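PDB 5GIZ: putative hemin transport system, substrate-binding protein from Burkholderia cenocepacia J2315, which binds heme in the periplasm and probably hands it to an ABC-type importer of a bacterial heme-acquisition system. Local coordinates for residues A[151-156]-A[197-202]; A[207-212]-A[221-226]. All coordinates share one frame; numbering follows the deposited sequence.

Contact 1: A[151-156]-A[197-202]; sequences RVLFVL and EALAAA. With SO4 (sulfate ion), chain D.
In the C-terminal lobe of this periplasmic heme-binding protein, a strand-to-helix packing joins Arg151 and Leu153, at the start of strand 151-159, to Leu199 and Ala202 of helix 196-202. The polar half of the contact is one hydrogen bond from Arg151 NE to the carbonyl oxygen of Ala202, the last residue of the helix, with NE to O at 2.8 Å. It is fairly straight at the hydrogen (162°); the oxygen lies at the edge of the guanidinium, almost in its plane, while NE is tilted 29° from the carbonyl plane. The arginine chain bends at its third torsion (chi3 72°), which brings NE over the helix end. Beyond NE, Arg151 NH2 reaches O4 of a sulfate at 2.9 Å and Arg151 NH1 reaches O1 of the same ion at 3.2 Å. The sulfate probably comes from the crystallisation liquor. A further bond from NH2 to Ala184 O helps fix the rotation of the flat group. Helix 196-202, which is followed after three residues by strand 206-210 of the same mixed sheet, packs on strand 151-159 through Leu153. Leu153 CD2 meets Leu199 CD1 at 4.0 Å, the two side chains crossing at about a right angle. Leu199 has CG anti to its backbone N, which carries its methyl inward although its CB does not point at the strand. Met185 touches both Leu153 and Ala202, and Pro204 also packs on Leu153.

Contact 2: A[207-212]-A[221-226]; sequences VLISDE and AALLAT
Leu223 of helix 220-225 sets its two methyl groups against Val207 and Ile209, alternate residues on one side of strand 206-210. Leu223 CD1 meets Ile209 CD1 at 3.9 Å, the two methyl ends meeting head-on. Leu223 CD2 lies 4.1 Å from Val207 CG1, and here the side chains pass alongside, pointing opposite ways; the same Leu223 CD2 is also 4.2 Å from Ile209 CG2. Ile209 is extended, with CG1 anti to the backbone N (chi1 -170°) and its second torsion also near 180°, which carries CD1 out to the helix. Leu208, between them, points to the other side of the sheet, onto Val152 and Phe154. Around this apolar layer, Leu214 of helix 211-217 touches both Ile209 and Leu223, Val240 packs on Leu223, and Phe229 on Val207. The end of helix 220-225 is held by Thr226, whose OG1 donates to Leu223 O at 2.9 Å from above the carbonyl plane; Thr226 N reaches the same Leu223 O at 3.2 Å from the same face. OG1 is also hydrogen-bonded to NE2 of His158, which binds heme in another structure of this protein; no heme is bound in this chain. The Leu223 side chain lies about 4 Å from that of His158. Between strand and helix the contact is purely apolar, so its fit rests on methyl packing, whereas Thr226 makes polar bonds at this helix end and links it to His158.

How the contacts relate
After the N-terminal lobe and the long helix 118-141, the chain enters strand 151-159, passes through strand 162-166, helix 171-178 and two short strands, and closes a 40-residue loop at contact 1 when helix 196-202 returns to it. Four residues later strand 206-210 begins, and contact 2 closes a much shorter loop through helix 211-217. The two loops are in series, neither nesting nor crossing. They meet in the sheet: strands 151-159 and 206-210 are parallel neighbours, with Leu153 O probably hydrogen-bonded to Leu208 N at 2.8 Å and Val155 N to Leu208 O at 3.0 Å. Together the contacts tie helices 196-202 and 220-225 to adjacent strands of one lobe.

Contact 1: A[151-156]-A[197-202]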
# COMPACT_ATOMS: atom_id res chain seq x y z
N ARG A 151 -8.12 19.15 4.36
CA ARG A 151 -6.70 18.89 4.60
C ARG A 151 -6.53 17.68 5.48
O ARG A 151 -7.09 17.62 6.57
CB ARG A 151 -6.03 20.10 5.24
CG ARG A 151 -6.20 21.40 4.45
CD ARG A 151 -5.49 22.56 5.15
NE ARG A 151 -4.05 22.43 5.04
CZ ARG A 151 -3.31 22.79 4.01
NH1 ARG A 151 -3.87 23.28 2.90
NH2 ARG A 151 -1.99 22.57 4.04
N VAL A 152 -5.78 16.69 5.01
CA VAL A 152 -5.60 15.44 5.73
C VAL A 152 -4.12 15.23 6.00
O VAL A 152 -3.32 15.28 5.07
CB VAL A 152 -6.13 14.25 4.90
CG1 VAL A 152 -5.89 12.94 5.65
CG2 VAL A 152 -7.62 14.44 4.59
N LEU A 153 -3.78 14.95 7.27
CA LEU A 153 -2.42 14.60 7.71
C LEU A 153 -2.38 13.10 7.82
O LEU A 153 -3.19 12.55 8.55
CB LEU A 153 -2.23 15.17 9.09
CG LEU A 153 -0.90 14.81 9.76
CD1 LEU A 153 0.25 15.46 9.04
CD2 LEU A 153 -0.94 15.17 11.25
N PHE A 154 -1.41 12.48 7.14
CA PHE A 154 -1.12 11.06 7.30
C PHE A 154 0.07 10.81 8.19
O PHE A 154 1.16 11.23 7.88
CB PHE A 154 -0.91 10.31 5.95
CG PHE A 154 -0.66 8.84 6.16
CD1 PHE A 154 -1.68 8.03 6.53
CD2 PHE A 154 0.61 8.31 6.10
CE1 PHE A 154 -1.50 6.68 6.81
CE2 PHE A 154 0.79 6.95 6.37
CZ PHE A 154 -0.24 6.17 6.74
N VAL A 155 -0.19 10.15 9.29
CA VAL A 155 0.82 9.67 10.21
C VAL A 155 1.14 8.22 9.90
O VAL A 155 0.27 7.35 10.04
CB VAL A 155 0.29 9.74 11.65
CG1 VAL A 155 1.30 9.10 12.62
CG2 VAL A 155 -0.02 11.20 12.01
N LEU A 156 2.42 7.96 9.61
CA LEU A 156 2.89 6.59 9.45
C LEU A 156 3.14 5.94 10.81
O LEU A 156 2.68 4.84 11.08
CB LEU A 156 4.18 6.57 8.64
CG LEU A 156 4.75 5.17 8.35
CD1 LEU A 156 3.72 4.30 7.62
CD2 LEU A 156 6.04 5.27 7.56
N GLU A 197 5.58 23.20 14.80
CA GLU A 197 5.48 24.31 13.84
C GLU A 197 4.91 23.89 12.49
O GLU A 197 3.97 24.52 11.97
CB GLU A 197 6.87 24.92 13.64
CG GLU A 197 7.09 25.83 12.44
CD GLU A 197 8.45 26.50 12.49
OE1 GLU A 197 9.42 25.83 12.93
OE2 GLU A 197 8.57 27.68 12.11
N ALA A 198 5.51 22.85 11.90
CA ALA A 198 5.02 22.30 10.63
C ALA A 198 3.56 21.89 10.80
O ALA A 198 2.76 22.08 9.88
CB ALA A 198 5.83 21.08 10.21
N LEU A 199 3.25 21.31 11.95
CA LEU A 199 1.88 20.82 12.25
C LEU A 199 0.88 21.98 12.34
O LEU A 199 -0.17 21.94 11.74
CB LEU A 199 1.86 20.01 13.55
CG LEU A 199 0.47 19.53 14.01
CD1 LEU A 199 -0.26 18.73 12.92
CD2 LEU A 199 0.62 18.71 15.27
N ALA A 200 1.23 23.04 13.07
CA ALA A 200 0.32 24.18 13.18
C ALA A 200 0.02 24.76 11.78
O ALA A 200 -1.15 24.98 11.41
CB ALA A 200 0.91 25.25 14.10
N ALA A 201 1.06 24.92 10.98
CA ALA A 201 0.92 25.40 9.58
C ALA A 201 0.07 24.47 8.71
O ALA A 201 -0.67 24.91 7.83
CB ALA A 201 2.27 25.56 8.94
N ALA A 202 0.25 23.17 8.93
CA ALA A 202 -0.43 22.17 8.12
C ALA A 202 -1.93 22.18 8.38
O ALA A 202 -2.73 21.84 7.48
CB ALA A 202 0.15 20.80 8.37
S SO4 D . -1.01 24.46 0.79
O1 SO4 D . -2.01 23.49 0.31
O2 SO4 D . 0.00 24.59 -0.26
O3 SO4 D . -1.69 25.74 1.09
O4 SO4 D . -0.38 23.96 2.03

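Contact 2: A[207-212]-A[221-226]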
# COMPACT_ATOMS: atom_id res chain seq x y z
N VAL A 207 -6.95 13.62 10.87
CA VAL A 207 -5.74 12.83 10.96
C VAL A 207 -6.05 11.41 10.50
O VAL A 207 -6.93 10.74 11.04
CB VAL A 207 -5.21 12.77 12.39
CG1 VAL A 207 -4.01 11.90 12.47
CG2 VAL A 207 -4.94 14.17 12.94
N LEU A 208 -5.29 10.95 9.52
CA LEU A 208 -5.37 9.63 8.95
C LEU A 208 -4.16 8.86 9.43
O LEU A 208 -3.04 9.36 9.45
CB LEU A 208 -5.31 9.73 7.43
CG LEU A 208 -5.40 8.44 6.61
CD1 LEU A 208 -6.75 7.75 6.84
CD2 LEU A 208 -5.18 8.75 5.12
N ILE A 209 -4.39 7.63 9.82
CA ILE A 209 -3.34 6.77 10.37
C ILE A 209 -3.67 5.33 10.03
O ILE A 209 -4.85 4.94 9.91
CB ILE A 209 -3.20 7.01 11.89
CG1 ILE A 209 -1.96 6.33 12.46
CG2 ILE A 209 -4.42 6.58 12.63
CD1 ILE A 209 -1.70 6.77 13.89
N SER A 210 -2.66 4.48 9.89
CA SER A 210 -2.96 3.08 9.73
C SER A 210 -3.41 2.46 11.07
O SER A 210 -3.09 2.97 12.14
CB SER A 210 -1.80 2.29 9.15
OG SER A 210 -0.74 2.24 10.09
N ASP A 211 -4.12 1.34 10.95
CA ASP A 211 -4.48 0.55 12.13
C ASP A 211 -3.25 0.26 12.95
O ASP A 211 -3.29 0.41 14.21
CB ASP A 211 -5.12 -0.79 11.77
CG ASP A 211 -6.43 -0.64 11.03
OD1 ASP A 211 -6.89 0.51 10.89
OD2 ASP A 211 -6.97 -1.69 10.59
N GLU A 212 -2.16 -0.12 12.28
CA GLU A 212 -0.92 -0.46 12.97
C GLU A 212 -0.33 0.73 13.70
O GLU A 212 0.11 0.62 14.86
CB GLU A 212 0.09 -1.01 11.94
CG GLU A 212 -0.35 -2.31 11.27
CD GLU A 212 -1.22 -2.20 10.03
OE1 GLU A 212 -1.87 -1.18 9.77
OE2 GLU A 212 -1.30 -3.21 9.31
N ALA A 221 -7.15 8.35 21.86
CA ALA A 221 -6.89 9.43 22.85
C ALA A 221 -5.37 9.72 22.90
O ALA A 221 -4.93 10.88 22.90
CB ALA A 221 -7.40 9.01 24.21
N ALA A 222 -4.58 8.66 22.88
CA ALA A 222 -3.13 8.81 22.83
C ALA A 222 -2.63 9.59 21.62
O ALA A 222 -1.77 10.47 21.71
CB ALA A 222 -2.47 7.44 22.89
N LEU A 223 -3.19 9.26 20.47
CA LEU A 223 -2.84 9.96 19.26
C LEU A 223 -3.18 11.46 19.39
O LEU A 223 -2.41 12.31 18.93
CB LEU A 223 -3.64 9.39 18.09
CG LEU A 223 -3.40 10.02 16.72
CD1 LEU A 223 -1.97 9.90 16.25
CD2 LEU A 223 -4.39 9.39 15.73
N LEU A 224 -4.36 11.76 19.90
CA LEU A 224 -4.85 13.16 19.95
C LEU A 224 -4.12 13.98 21.01
O LEU A 224 -4.08 15.21 20.95
CB LEU A 224 -6.38 13.21 20.16
CG LEU A 224 -7.20 12.78 18.91
CD1 LEU A 224 -8.68 12.64 19.24
CD2 LEU A 224 -7.03 13.77 17.76
N ALA A 225 -3.51 13.28 21.96
CA ALA A 225 -2.68 13.92 22.98
C ALA A 225 -1.22 14.13 22.55
O ALA A 225 -0.46 14.80 23.26
CB ALA A 225 -2.72 13.08 24.22
N THR A 226 -0.82 13.57 21.42
CA THR A 226 0.49 13.87 20.80
C THR A 226 0.70 15.40 20.81
O THR A 226 -0.23 16.17 20.47
CB THR A 226 0.54 13.35 19.34
OG1 THR A 226 0.41 11.93 19.35
CG2 THR A 226 1.89 13.72 18.63